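Local structure of leucyl aminopeptidase (Trypanosoma brucei brucei, 5NTD) at residues F238-C244 against P267-L273; L273-K277 against Q330-Q334. The protein is an M17 leucyl aminopeptidase, a manganese-bound hexameric enzyme that probably removes leucine and similar residues from the amino termini of peptides. All coordinates share one frame; numbering follows the deposited sequence.

Contact 1: residues F238-C244 against P267-L273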
loop_
_atom_site.group_PDB
_atom_site.type_symbol
_atom_site.label_atom_id
_atom_site.label_comp_id
_atom_site.label_asym_id
_atom_site.label_seq_id
_atom_site.Cartn_x
_atom_site.Cartn_y
_atom_site.Cartn_z
ATOM N N PHE G 238 20.850 45.083 -13.661
ATOM C CA PHE G 238 21.300 43.922 -14.466
ATOM C C PHE G 238 20.254 43.562 -15.497
ATOM O O PHE G 238 19.126 44.022 -15.454
ATOM C CB PHE G 238 21.727 42.727 -13.601
ATOM C CG PHE G 238 20.641 42.198 -12.685
ATOM C CD1 PHE G 238 19.613 41.387 -13.192
ATOM C CD2 PHE G 238 20.639 42.515 -11.325
ATOM C CE1 PHE G 238 18.604 40.919 -12.361
ATOM C CE2 PHE G 238 19.626 42.047 -10.500
ATOM C CZ PHE G 238 18.627 41.242 -11.013
ATOM N N ASP G 239 20.652 42.729 -16.439
ATOM C CA ASP G 239 19.786 42.376 -17.590
ATOM C C ASP G 239 18.866 41.195 -17.255
ATOM O O ASP G 239 19.222 40.306 -16.499
ATOM C CB ASP G 239 20.604 42.085 -18.855
ATOM C CG ASP G 239 21.247 43.356 -19.433
ATOM O OD1 ASP G 239 20.586 44.431 -19.437
ATOM O OD2 ASP G 239 22.386 43.269 -19.926
ATOM N N VAL G 240 17.673 41.221 -17.826
ATOM C CA VAL G 240 16.693 40.155 -17.613
ATOM C C VAL G 240 16.049 39.792 -18.944
ATOM O O VAL G 240 15.600 40.655 -19.692
ATOM C CB VAL G 240 15.668 40.509 -16.531
ATOM C CG1 VAL G 240 14.971 41.844 -16.834
ATOM C CG2 VAL G 240 14.620 39.405 -16.390
ATOM N N ASP G 241 16.059 38.501 -19.225
ATOM C CA ASP G 241 15.429 37.930 -20.432
ATOM C C ASP G 241 14.367 36.893 -19.974
ATOM O O ASP G 241 14.669 36.015 -19.185
ATOM C CB ASP G 241 16.467 37.243 -21.309
ATOM C CG ASP G 241 15.852 36.504 -22.498
ATOM O OD1 ASP G 241 15.086 37.151 -23.249
ATOM O OD2 ASP G 241 16.172 35.294 -22.720
ATOM N N VAL G 242 13.171 37.013 -20.497
ATOM C CA VAL G 242 12.074 36.147 -20.141
ATOM C C VAL G 242 11.508 35.476 -21.373
ATOM O O VAL G 242 11.038 36.140 -22.289
ATOM C CB VAL G 242 10.923 36.916 -19.473
ATOM C CG1 VAL G 242 9.765 35.984 -19.136
ATOM C CG2 VAL G 242 11.401 37.599 -18.204
ATOM N N ILE G 243 11.503 34.154 -21.371
ATOM C CA ILE G 243 10.786 33.397 -22.391
ATOM C C ILE G 243 9.579 32.780 -21.714
ATOM O O ILE G 243 9.710 31.934 -20.827
ATOM C CB ILE G 243 11.652 32.332 -23.044
ATOM C CG1 ILE G 243 12.998 32.942 -23.409
ATOM C CG2 ILE G 243 10.960 31.786 -24.282
ATOM C CD1 ILE G 243 13.973 31.949 -23.975
ATOM N N CYS G 244 8.404 33.169 -22.164
ATOM C CA CYS G 244 7.147 32.909 -21.428
ATOM C C CYS G 244 6.131 32.048 -22.168
ATOM O O CYS G 244 5.898 32.219 -23.359
ATOM C CB CYS G 244 6.457 34.212 -21.058
ATOM S SG CYS G 244 4.963 33.963 -20.055
ATOM N N PRO G 267 4.650 28.724 -17.654
ATOM C CA PRO G 267 6.040 28.548 -17.298
ATOM C C PRO G 267 6.870 29.653 -17.908
ATOM O O PRO G 267 6.470 30.243 -18.911
ATOM C CB PRO G 267 6.409 27.223 -17.946
ATOM C CG PRO G 267 5.477 27.105 -19.088
ATOM C CD PRO G 267 4.206 27.741 -18.649
ATOM N N ARG G 268 8.019 29.898 -17.305
ATOM C CA ARG G 268 8.967 30.898 -17.795
ATOM C C ARG G 268 10.376 30.412 -17.653
ATOM O O ARG G 268 10.743 29.871 -16.625
ATOM C CB ARG G 268 8.798 32.218 -17.019
ATOM C CG ARG G 268 7.551 32.992 -17.426
ATOM C CD ARG G 268 6.873 33.548 -16.209
ATOM N NE ARG G 268 5.872 34.568 -16.497
ATOM C CZ ARG G 268 4.558 34.400 -16.424
ATOM N NH1 ARG G 268 4.019 33.246 -16.090
ATOM N NH2 ARG G 268 3.773 35.439 -16.625
ATOM N N LEU G 269 11.152 30.674 -18.678
ATOM C CA LEU G 269 12.602 30.586 -18.608
ATOM C C LEU G 269 13.133 32.017 -18.467
ATOM O O LEU G 269 13.098 32.816 -19.392
ATOM C CB LEU G 269 13.163 29.926 -19.837
ATOM C CG LEU G 269 14.549 29.315 -19.693
ATOM C CD1 LEU G 269 14.581 28.139 -18.736
ATOM C CD2 LEU G 269 15.032 28.871 -21.063
ATOM N N VAL G 270 13.632 32.312 -17.280
ATOM C CA VAL G 270 14.085 33.638 -16.917
ATOM C C VAL G 270 15.609 33.665 -16.771
ATOM O O VAL G 270 16.162 33.009 -15.891
ATOM C CB VAL G 270 13.462 34.101 -15.620
ATOM C CG1 VAL G 270 13.937 35.494 -15.246
ATOM C CG2 VAL G 270 11.957 34.096 -15.722
ATOM N N THR G 271 16.276 34.436 -17.620
ATOM C CA THR G 271 17.721 34.533 -17.559
ATOM C C THR G 271 18.161 35.940 -17.173
ATOM O O THR G 271 17.762 36.929 -17.779
ATOM C CB THR G 271 18.393 34.099 -18.871
ATOM O OG1 THR G 271 18.080 32.717 -19.153
ATOM C CG2 THR G 271 19.900 34.220 -18.774
ATOM N N LEU G 272 19.017 35.994 -16.171
ATOM C CA LEU G 272 19.579 37.227 -15.647
ATOM C C LEU G 272 21.077 37.280 -15.978
ATOM O O LEU G 272 21.750 36.250 -15.933
ATOM C CB LEU G 272 19.399 37.341 -14.135
ATOM C CG LEU G 272 18.033 36.900 -13.626
ATOM C CD1 LEU G 272 17.990 36.991 -12.109
ATOM C CD2 LEU G 272 16.941 37.754 -14.220
ATOM N N LEU G 273 21.567 38.479 -16.326
ATOM C CA LEU G 273 22.993 38.675 -16.687
ATOM C C LEU G 273 23.647 39.732 -15.876
ATOM O O LEU G 273 23.143 40.817 -15.714
ATOM C CB LEU G 273 23.164 39.045 -18.135
ATOM C CG LEU G 273 22.763 37.972 -19.139
ATOM C CD1 LEU G 273 22.670 38.590 -20.541
ATOM C CD2 LEU G 273 23.780 36.823 -19.128
HETATM O O HOH W 1 16.064 33.111 -20.664
#
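C244 lays its sulfur over one face of the R268 guanidinium, SG lying 3.7 Å from CZ and almost above the centre of the group. The pair lies near one end of an antiparallel β-ladder in the M17 catalytic domain, where strand 239-244 runs against strand 268-273. A torsion anti to the backbone N (chi1 -176°) places SG over that face. The thiol is a compact, polarisable cover for a flat cation, whose NH1 is held by A266 O. Along the ladder the hydrogen-bonded pairs are D239 with L273, D241 with T271 and I243 with L269. The D241-T271 pair has the ladder's shortest bonds, with D241 N 2.7 Å from T271 O.

V240, V242, V270 and L272 share the face of C244 and R268. Branched valines suit extended backbone, and V240 CG2 rests 3.6 Å from L272 CD2, the two side chains lying alongside and pointing the same way. F238, just before the strand, brings CE1 to 4.0 Å from L272 CD1, crossing it at a slant. Helices 222-236 and 314-328 pack on this side, F323 meeting the F238 ring edge-to-face.

The other face mixes polar and apolar groups: I243 and L269 pack near Y253, while D241 and T271 are a hydrogen-bonded pair whose side chains project from this same face. One water joins the latter pair, donating to D241 OD2 and to L269 O and accepting from T271 OG1, with 2.6 Å between the water oxygen and OG1; that hydroxyl also bonds T338 OG1.

Contact 2: residues L273-K277 against Q330-Q334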
loop_
_atom_site.group_PDB
_atom_site.type_symbol
_atom_site.label_atom_id
_atom_site.label_comp_id
_atom_site.label_asym_id
_atom_site.label_seq_id
_atom_site.Cartn_x
_atom_site.Cartn_y
_atom_site.Cartn_z
ATOM N N LEU G 273 21.567 38.479 -16.326
ATOM C CA LEU G 273 22.993 38.675 -16.687
ATOM C C LEU G 273 23.647 39.732 -15.876
ATOM O O LEU G 273 23.143 40.817 -15.714
ATOM C CB LEU G 273 23.164 39.045 -18.135
ATOM C CG LEU G 273 22.763 37.972 -19.139
ATOM C CD1 LEU G 273 22.670 38.590 -20.541
ATOM C CD2 LEU G 273 23.780 36.823 -19.128
ATOM N N TYR G 274 24.821 39.387 -15.400
ATOM C CA TYR G 274 25.688 40.329 -14.719
ATOM C C TYR G 274 27.099 40.187 -15.266
ATOM O O TYR G 274 27.696 39.099 -15.265
ATOM C CB TYR G 274 25.684 40.069 -13.216
ATOM C CG TYR G 274 26.845 40.668 -12.460
ATOM C CD1 TYR G 274 26.943 42.048 -12.262
ATOM C CD2 TYR G 274 27.824 39.846 -11.900
ATOM C CE1 TYR G 274 27.989 42.582 -11.541
ATOM C CE2 TYR G 274 28.884 40.367 -11.177
ATOM C CZ TYR G 274 28.957 41.730 -10.998
ATOM O OH TYR G 274 30.014 42.233 -10.281
ATOM N N THR G 275 27.627 41.304 -15.739
ATOM C CA THR G 275 29.034 41.377 -16.181
ATOM C C THR G 275 29.721 42.417 -15.336
ATOM O O THR G 275 29.326 43.575 -15.362
ATOM C CB THR G 275 29.120 41.737 -17.671
ATOM O OG1 THR G 275 28.369 40.767 -18.410
ATOM C CG2 THR G 275 30.579 41.709 -18.174
ATOM N N PRO G 276 30.756 42.021 -14.579
ATOM C CA PRO G 276 31.497 43.002 -13.788
ATOM C C PRO G 276 32.356 43.987 -14.614
ATOM O O PRO G 276 32.605 43.772 -15.810
ATOM C CB PRO G 276 32.437 42.146 -12.936
ATOM C CG PRO G 276 32.621 40.889 -13.704
ATOM C CD PRO G 276 31.374 40.695 -14.524
ATOM N N LYS G 277 32.748 45.071 -13.954
ATOM C CA LYS G 277 33.691 46.078 -14.503
ATOM C C LYS G 277 34.978 45.315 -14.636
ATOM O O LYS G 277 35.377 44.590 -13.754
ATOM C CB LYS G 277 33.871 47.288 -13.566
ATOM N N GLN G 330 29.483 43.297 -6.072
ATOM C CA GLN G 330 30.303 43.477 -7.283
ATOM C C GLN G 330 31.442 42.488 -7.314
ATOM O O GLN G 330 32.598 42.846 -7.553
ATOM C CB GLN G 330 30.839 44.904 -7.387
ATOM C CG GLN G 330 29.700 45.875 -7.551
ATOM C CD GLN G 330 30.177 47.299 -7.679
ATOM O OE1 GLN G 330 31.083 47.748 -6.952
ATOM N NE2 GLN G 330 29.576 48.043 -8.628
ATOM N N GLN G 331 31.114 41.229 -7.077
ATOM C CA GLN G 331 32.107 40.158 -7.201
ATOM C C GLN G 331 32.563 40.072 -8.665
ATOM O O GLN G 331 31.754 40.302 -9.572
ATOM C CB GLN G 331 31.535 38.826 -6.750
ATOM C CG GLN G 331 31.310 38.760 -5.255
ATOM C CD GLN G 331 30.796 37.403 -4.803
ATOM O OE1 GLN G 331 29.615 37.101 -4.969
ATOM N NE2 GLN G 331 31.672 36.596 -4.223
ATOM N N PRO G 332 33.857 39.756 -8.903
ATOM C CA PRO G 332 34.431 39.798 -10.241
ATOM C C PRO G 332 34.223 38.525 -11.047
ATOM O O PRO G 332 35.143 37.996 -11.652
ATOM C CB PRO G 332 35.912 40.036 -9.980
ATOM C CG PRO G 332 36.169 39.389 -8.662
ATOM C CD PRO G 332 34.892 39.482 -7.873
ATOM N N VAL G 333 32.973 38.093 -11.085
ATOM C CA VAL G 333 32.558 36.907 -11.851
ATOM C C VAL G 333 31.496 37.294 -12.821
ATOM O O VAL G 333 30.541 37.983 -12.487
ATOM C CB VAL G 333 31.962 35.803 -10.944
ATOM C CG1 VAL G 333 31.798 34.530 -11.733
ATOM C CG2 VAL G 333 32.875 35.511 -9.776
ATOM N N GLN G 334 31.665 36.867 -14.044
ATOM C CA GLN G 334 30.629 37.100 -15.021
ATOM C C GLN G 334 29.597 35.995 -14.821
ATOM O O GLN G 334 29.956 34.834 -14.870
ATOM C CB GLN G 334 31.167 37.055 -16.452
ATOM C CG GLN G 334 30.089 37.375 -17.477
ATOM C CD GLN G 334 30.650 37.448 -18.863
ATOM O OE1 GLN G 334 31.857 37.605 -19.047
ATOM N NE2 GLN G 334 29.781 37.446 -19.843
#
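Y274 reaches along the bend of 330-334 and places its hydroxyl against the backbone of Q331, with OH donating to Q331 O at 2.7 Å. The ring's CG is anti to the backbone N (chi1 161°), which carries the long side chain out to the turn. Q331 O lies at the ring edge, in its plane, whereas the O-H donor stands tilted 32° from the carbonyl plane. Tyrosine suits this place because its hydroxyl can meet a main-chain oxygen while its ring packs on F323 and V327 of helix 314-328. V333 O also approaches the ring, 3.2 Å from CE2, at a slant.

The segment 330-334 is the connection between helix 314-328 and strand 334-344. Q330 ends the helix in a Schellman motif, with the positive phi characteristic of that motif, and its CA sits 3.3 Å from the tyrosine OH. P332 then centres an inverse γ-turn: V333 N makes a weak bond back to Q331 O, the same oxygen that receives the Y274 hydroxyl. The rigid ring of P332 fits this tight reversal.

P276 fills the inside of the bend, its CD 3.5 Å from V333 O and 3.7 Å from Q334 CA; proline offers a compact apolar ring without an N-H to satisfy. Its N lies over one face of the Y274 ring, offset toward the rim. Q334 holds CG anti to its own N (chi1 -177°) and extends alongside T275, both pointing the same way. The methylene CG of Q334 lies 3.7 Å from Y274 O.

Contacts 1 and 2 follow one another along strand 268-274, with L273 common to both and their centres about 17 Å apart. In contact 1 this strand pairs with 239-244; on its other side it pairs with strand 334-344, through bonds such as V270 with L339, which puts strand 268-274 between the two. Contact 2 lies where the chain enters that second neighbour. Helix 314-328 joins them too: F323 touches F238 and L272 in contact 1 and Y274 in contact 2. Neither contact contributes residues to the manganese sites; the P267 side chain, at the far end of contact 1, is about 14 Å from a manganese ion.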